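Local structure of head completion protein gp6 (Enterobacteria phage HK97, 3JVO) at residues D4-I9 / L28-A33; D38-W43 / K60-L65. The protein completes the phage head as a thirteen-subunit ring with an open central channel for DNA ejection, joining the portal protein to the stopper protein gp7. All coordinates share one frame; numbering follows the deposited sequence.

Contact 1. Residues D4-I9 / L28-A33; sequences DVLDVI and LITLYA
V5 and A33, with L6 and T30 beside them, bring the short N-terminal helical turn 5-8 against the long helix 26-44 in this largely helical subunit of the gp6/gp15 connector family. D4 opens the turn as its N-cap: its carboxylate atom OD1 takes the N-H of L6 over 2.9 Å. The donor comes from above the carboxylate plane, 53° out of it, and the bond is moderately bent. Aspartate suits this place because a short acceptor can turn back onto a backbone N-H that has no earlier carbonyl to bind, which probably steadies a turn whose own helical bonding is weak.

V5 then supplies the main apolar face. Its CG1 sits between the backbone N and the carbonyl carbon (chi1 64°), and this rotation turns both methyls onto the last residue of 28-33: CG1 lies 4.1 Å from A33 CB, and CG2, anti to the backbone N, rests 3.7 Å from A33 O. Alanine allows the approach, since a single methyl lets the two backbones come close, V5 CA lying 6.8 Å from A33 CA. F14 of helix 11-17 packs on both V5 and A33, while Q34 and F37 extend the surface that V5 meets along helix 26-44.

L6 reaches the same helix one turn earlier. Its CD1 touches T30 CG2 at 4.2 Å, the two side chains crossing at about a right angle. Threonine fits this partly exposed margin by dividing its roles: the methyl meets leucine, and OG1 bonds to the carbonyl O of D26 in its own helix. At the end of the turn V8 N and I9 N both bond to V5 O, each over 2.9 Å.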
loop_
_atom_site.group_PDB
_atom_site.type_symbol
_atom_site.label_atom_id
_atom_site.label_comp_id
_atom_site.label_asym_id
_atom_site.label_seq_id
_atom_site.Cartn_x
_atom_site.Cartn_y
_atom_site.Cartn_z
ATOM N N ASP G 4 -23.811 44.283 14.700
ATOM C CA ASP G 4 -24.097 43.871 13.340
ATOM C C ASP G 4 -22.774 43.523 12.639
ATOM O O ASP G 4 -21.888 44.382 12.523
ATOM C CB ASP G 4 -24.814 45.001 12.605
ATOM C CG ASP G 4 -25.069 44.682 11.140
ATOM O OD1 ASP G 4 -24.589 43.638 10.641
ATOM O OD2 ASP G 4 -25.748 45.488 10.476
ATOM N N VAL G 5 -22.641 42.280 12.167
ATOM C CA VAL G 5 -21.386 41.830 11.531
ATOM C C VAL G 5 -20.930 42.757 10.389
ATOM O O VAL G 5 -19.747 43.003 10.240
ATOM C CB VAL G 5 -21.437 40.339 11.066
ATOM C CG1 VAL G 5 -22.461 40.126 9.998
ATOM C CG2 VAL G 5 -20.043 39.871 10.594
ATOM N N LEU G 6 -21.873 43.302 9.622
ATOM C CA LEU G 6 -21.535 44.199 8.515
ATOM C C LEU G 6 -20.956 45.561 8.951
ATOM O O LEU G 6 -20.407 46.273 8.125
ATOM C CB LEU G 6 -22.718 44.366 7.550
ATOM C CG LEU G 6 -23.170 43.065 6.853
ATOM C CD1 LEU G 6 -24.352 43.319 5.917
ATOM C CD2 LEU G 6 -22.016 42.434 6.086
ATOM N N ASP G 7 -21.061 45.907 10.239
ATOM C CA ASP G 7 -20.396 47.102 10.774
ATOM C C ASP G 7 -18.968 46.797 11.156
ATOM O O ASP G 7 -18.174 47.710 11.379
ATOM C CB ASP G 7 -21.104 47.610 12.027
ATOM C CG ASP G 7 -22.462 48.224 11.741
ATOM O OD1 ASP G 7 -22.688 48.694 10.597
ATOM O OD2 ASP G 7 -23.298 48.237 12.683
ATOM N N VAL G 8 -18.665 45.506 11.283
ATOM C CA VAL G 8 -17.334 45.002 11.623
ATOM C C VAL G 8 -16.557 44.718 10.320
ATOM O O VAL G 8 -15.442 45.178 10.150
ATOM C CB VAL G 8 -17.451 43.720 12.511
ATOM C CG1 VAL G 8 -16.083 43.146 12.880
ATOM C CG2 VAL G 8 -18.275 43.998 13.782
ATOM N N ILE G 9 -17.159 43.955 9.401
ATOM C CA ILE G 9 -16.567 43.685 8.096
ATOM C C ILE G 9 -17.625 43.931 7.055
ATOM O O ILE G 9 -18.681 43.302 7.081
ATOM C CB ILE G 9 -16.126 42.218 7.953
ATOM C CG1 ILE G 9 -15.107 41.846 9.021
ATOM C CG2 ILE G 9 -15.572 41.938 6.519
ATOM C CD1 ILE G 9 -14.862 40.345 9.131
ATOM N N LEU G 28 -28.037 35.552 0.994
ATOM C CA LEU G 28 -27.346 34.331 1.415
ATOM C C LEU G 28 -25.979 34.618 2.050
ATOM O O LEU G 28 -25.673 34.146 3.166
ATOM C CB LEU G 28 -27.194 33.371 0.233
ATOM C CG LEU G 28 -26.597 32.010 0.617
ATOM C CD1 LEU G 28 -27.559 31.174 1.423
ATOM C CD2 LEU G 28 -26.207 31.291 -0.669
ATOM N N ILE G 29 -25.164 35.401 1.348
ATOM C CA ILE G 29 -23.832 35.791 1.848
ATOM C C ILE G 29 -23.912 36.470 3.224
ATOM O O ILE G 29 -23.135 36.151 4.148
ATOM C CB ILE G 29 -23.080 36.672 0.814
ATOM C CG1 ILE G 29 -22.678 35.800 -0.389
ATOM C CG2 ILE G 29 -21.876 37.358 1.469
ATOM C CD1 ILE G 29 -22.216 36.601 -1.602
ATOM N N THR G 30 -24.872 37.385 3.359
ATOM C CA THR G 30 -25.148 38.044 4.644
ATOM C C THR G 30 -25.484 37.042 5.751
ATOM O O THR G 30 -25.022 37.207 6.901
ATOM C CB THR G 30 -26.254 39.124 4.515
ATOM O OG1 THR G 30 -25.819 40.123 3.575
ATOM C CG2 THR G 30 -26.555 39.794 5.864
ATOM N N LEU G 31 -26.250 35.999 5.413
ATOM C CA LEU G 31 -26.602 34.963 6.387
ATOM C C LEU G 31 -25.353 34.189 6.850
ATOM O O LEU G 31 -25.178 33.911 8.051
ATOM C CB LEU G 31 -27.680 34.026 5.814
ATOM C CG LEU G 31 -28.239 32.915 6.711
ATOM C CD1 LEU G 31 -29.500 32.207 6.127
ATOM C CD2 LEU G 31 -27.136 31.849 7.037
ATOM N N TYR G 32 -24.470 33.865 5.911
ATOM C CA TYR G 32 -23.227 33.180 6.247
ATOM C C TYR G 32 -22.348 34.057 7.150
ATOM O O TYR G 32 -21.737 33.571 8.096
ATOM C CB TYR G 32 -22.421 32.839 4.989
ATOM C CG TYR G 32 -23.016 31.791 4.049
ATOM C CD1 TYR G 32 -23.847 30.779 4.514
ATOM C CD2 TYR G 32 -22.719 31.826 2.683
ATOM C CE1 TYR G 32 -24.382 29.809 3.635
ATOM C CE2 TYR G 32 -23.252 30.876 1.793
ATOM C CZ TYR G 32 -24.062 29.872 2.267
ATOM O OH TYR G 32 -24.569 28.933 1.372
ATOM N N ALA G 33 -22.283 35.338 6.830
ATOM C CA ALA G 33 -21.490 36.309 7.589
ATOM C C ALA G 33 -22.020 36.404 9.013
ATOM O O ALA G 33 -21.243 36.410 9.964
ATOM C CB ALA G 33 -21.519 37.664 6.915
#

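Contact 2. Residues D38-W43 / K60-L65; sequences DYCMRW and KGAVLL
C40 meets V63 and A62 where helix 26-44 faces helix 57-72, and no hydrogen bond joins the two segments. C40 gives the largest single share, nearly half, of the surface buried here. Its CB lies 3.8 Å from V63 CG2, and its SG, anti to the carbonyl carbon (chi1 -66°), extends over the opposing backbone to stand 3.9 Å from V63 N and 4.0 Å from A62 C. A small, weakly polar side chain suits this buried place, because it fills the interface without pushing the helices apart: C40 CA and V63 CA are 6.3 Å from each other.

V63 answers with one branch. CG2 touches both CB and SG of the cysteine, the latter at 3.9 Å; the residue also packs on F14 of helix 11-17. A62 offers its lone methyl to the sulfur, CB to SG being 4.1 Å, and its shortness lets SG settle close to the main chain. M92 of helix 87-93 packs on both C40 and A62, adding a third helix to the cluster. Small residues meeting at a close approach, flanked by side chains of neighbouring helices, are typical of the core of a small, mainly helical domain.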
loop_
_atom_site.group_PDB
_atom_site.type_symbol
_atom_site.label_atom_id
_atom_site.label_comp_id
_atom_site.label_asym_id
_atom_site.label_seq_id
_atom_site.Cartn_x
_atom_site.Cartn_y
_atom_site.Cartn_z
ATOM N N ASP G 38 -21.666 35.223 14.700
ATOM C CA ASP G 38 -22.355 34.655 15.861
ATOM C C ASP G 38 -21.508 33.527 16.478
ATOM O O ASP G 38 -21.268 33.485 17.686
ATOM C CB ASP G 38 -23.745 34.153 15.446
ATOM C CG ASP G 38 -24.512 33.502 16.599
ATOM O OD1 ASP G 38 -24.464 34.036 17.723
ATOM O OD2 ASP G 38 -25.178 32.469 16.386
ATOM N N TYR G 39 -21.018 32.636 15.628
ATOM C CA TYR G 39 -20.202 31.511 16.081
ATOM C C TYR G 39 -18.916 31.995 16.760
ATOM O O TYR G 39 -18.611 31.577 17.883
ATOM C CB TYR G 39 -19.890 30.570 14.907
ATOM C CG TYR G 39 -18.939 29.455 15.265
ATOM C CD1 TYR G 39 -19.399 28.294 15.879
ATOM C CD2 TYR G 39 -17.574 29.574 15.005
ATOM C CE1 TYR G 39 -18.522 27.286 16.233
ATOM C CE2 TYR G 39 -16.695 28.579 15.347
ATOM C CZ TYR G 39 -17.169 27.444 15.961
ATOM O OH TYR G 39 -16.285 26.457 16.293
ATOM N N CYS G 40 -18.170 32.879 16.092
ATOM C CA CYS G 40 -16.908 33.342 16.660
ATOM C C CYS G 40 -17.089 34.130 17.965
ATOM O O CYS G 40 -16.298 33.958 18.888
ATOM C CB CYS G 40 -16.078 34.131 15.648
ATOM S SG CYS G 40 -15.507 33.128 14.248
HETATM N N MSE G 41 -18.121 34.971 18.031
HETATM C CA MSE G 41 -18.506 35.690 19.251
HETATM C C MSE G 41 -18.849 34.767 20.431
HETATM O O MSE G 41 -18.368 34.981 21.542
HETATM C CB MSE G 41 -19.697 36.615 18.987
HETATM C CG MSE G 41 -19.405 37.776 18.060
HETATM SE SE MSE G 41 -18.022 38.980 18.784
HETATM C CE MSE G 41 -16.520 38.454 17.722
ATOM N N ARG G 42 -19.694 33.767 20.200
ATOM C CA ARG G 42 -20.048 32.828 21.258
ATOM C C ARG G 42 -18.811 32.089 21.737
ATOM O O ARG G 42 -18.600 31.937 22.933
ATOM C CB ARG G 42 -21.119 31.840 20.799
ATOM C CG ARG G 42 -22.520 32.432 20.659
ATOM C CD ARG G 42 -23.222 32.634 21.994
ATOM N NE ARG G 42 -23.279 31.407 22.796
ATOM C CZ ARG G 42 -24.256 31.108 23.655
ATOM N NH1 ARG G 42 -25.290 31.930 23.821
ATOM N NH2 ARG G 42 -24.211 29.971 24.345
ATOM N N TRP G 43 -17.972 31.687 20.785
ATOM C CA TRP G 43 -16.774 30.925 21.078
ATOM C C TRP G 43 -15.780 31.715 21.910
ATOM O O TRP G 43 -15.243 31.181 22.866
ATOM C CB TRP G 43 -16.114 30.472 19.795
ATOM C CG TRP G 43 -15.180 29.357 19.986
ATOM C CD1 TRP G 43 -15.456 28.024 19.827
ATOM C CD2 TRP G 43 -13.793 29.444 20.364
ATOM N NE1 TRP G 43 -14.317 27.273 20.071
ATOM C CE2 TRP G 43 -13.287 28.119 20.412
ATOM C CE3 TRP G 43 -12.926 30.509 20.673
ATOM C CZ2 TRP G 43 -11.945 27.833 20.751
ATOM C CZ3 TRP G 43 -11.590 30.219 21.023
ATOM C CH2 TRP G 43 -11.117 28.893 21.043
ATOM N N LYS G 60 -11.512 39.134 13.573
ATOM C CA LYS G 60 -12.005 39.408 12.243
ATOM C C LYS G 60 -11.469 38.358 11.233
ATOM O O LYS G 60 -12.207 37.851 10.389
ATOM C CB LYS G 60 -11.668 40.840 11.853
ATOM C CG LYS G 60 -12.561 41.884 12.551
ATOM C CD LYS G 60 -12.065 43.321 12.381
ATOM C CE LYS G 60 -11.997 43.735 10.911
ATOM N NZ LYS G 60 -11.714 45.227 10.720
ATOM N N GLY G 61 -10.191 38.008 11.367
ATOM C CA GLY G 61 -9.574 36.962 10.566
ATOM C C GLY G 61 -10.280 35.629 10.690
ATOM O O GLY G 61 -10.517 34.964 9.675
ATOM N N ALA G 62 -10.614 35.230 11.918
ATOM C CA ALA G 62 -11.375 33.995 12.117
ATOM C C ALA G 62 -12.778 34.020 11.479
ATOM O O ALA G 62 -13.207 33.038 10.882
ATOM C CB ALA G 62 -11.462 33.617 13.625
ATOM N N VAL G 63 -13.496 35.131 11.614
ATOM C CA VAL G 63 -14.833 35.239 11.039
ATOM C C VAL G 63 -14.766 35.048 9.510
ATOM O O VAL G 63 -15.589 34.360 8.918
ATOM C CB VAL G 63 -15.482 36.609 11.385
ATOM C CG1 VAL G 63 -16.772 36.836 10.563
ATOM C CG2 VAL G 63 -15.772 36.727 12.900
ATOM N N LEU G 64 -13.773 35.668 8.887
ATOM C CA LEU G 64 -13.570 35.517 7.447
ATOM C C LEU G 64 -13.359 34.053 7.075
ATOM O O LEU G 64 -13.889 33.591 6.067
ATOM C CB LEU G 64 -12.385 36.345 6.971
ATOM C CG LEU G 64 -12.571 37.859 6.837
ATOM C CD1 LEU G 64 -11.216 38.474 6.416
ATOM C CD2 LEU G 64 -13.656 38.245 5.812
ATOM N N LEU G 65 -12.613 33.309 7.900
ATOM C CA LEU G 65 -12.332 31.905 7.574
ATOM C C LEU G 65 -13.574 31.031 7.749
ATOM O O LEU G 65 -13.868 30.135 6.937
ATOM C CB LEU G 65 -11.184 31.376 8.425
ATOM C CG LEU G 65 -9.778 31.955 8.166
ATOM C CD1 LEU G 65 -8.899 31.635 9.344
ATOM C CD2 LEU G 65 -9.217 31.338 6.884
#

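Contact 2 belongs to the buried core near the middle of the chain, whereas contact 1 is only partly buried and includes the more accessible pair L6 and T30. Helix 26-44 serves both, meeting the N-terminal turn through its earlier part and helix 57-72 through its later part. Each contact is apolar across its segments, and both use an alanine where helices come close; contact 1 adds the D4 cap within its turn, contact 2 a cysteine sulfur laid against the opposing backbone. They also touch directly: V8 CG1 lies 3.8 Å from K60 CG. F14 borders both. Y32 OH bonds to Q17 OE1 and D38 OD2 to A58 N of a neighbouring subunit, tying helix 26-44 into the thirteen-membered ring.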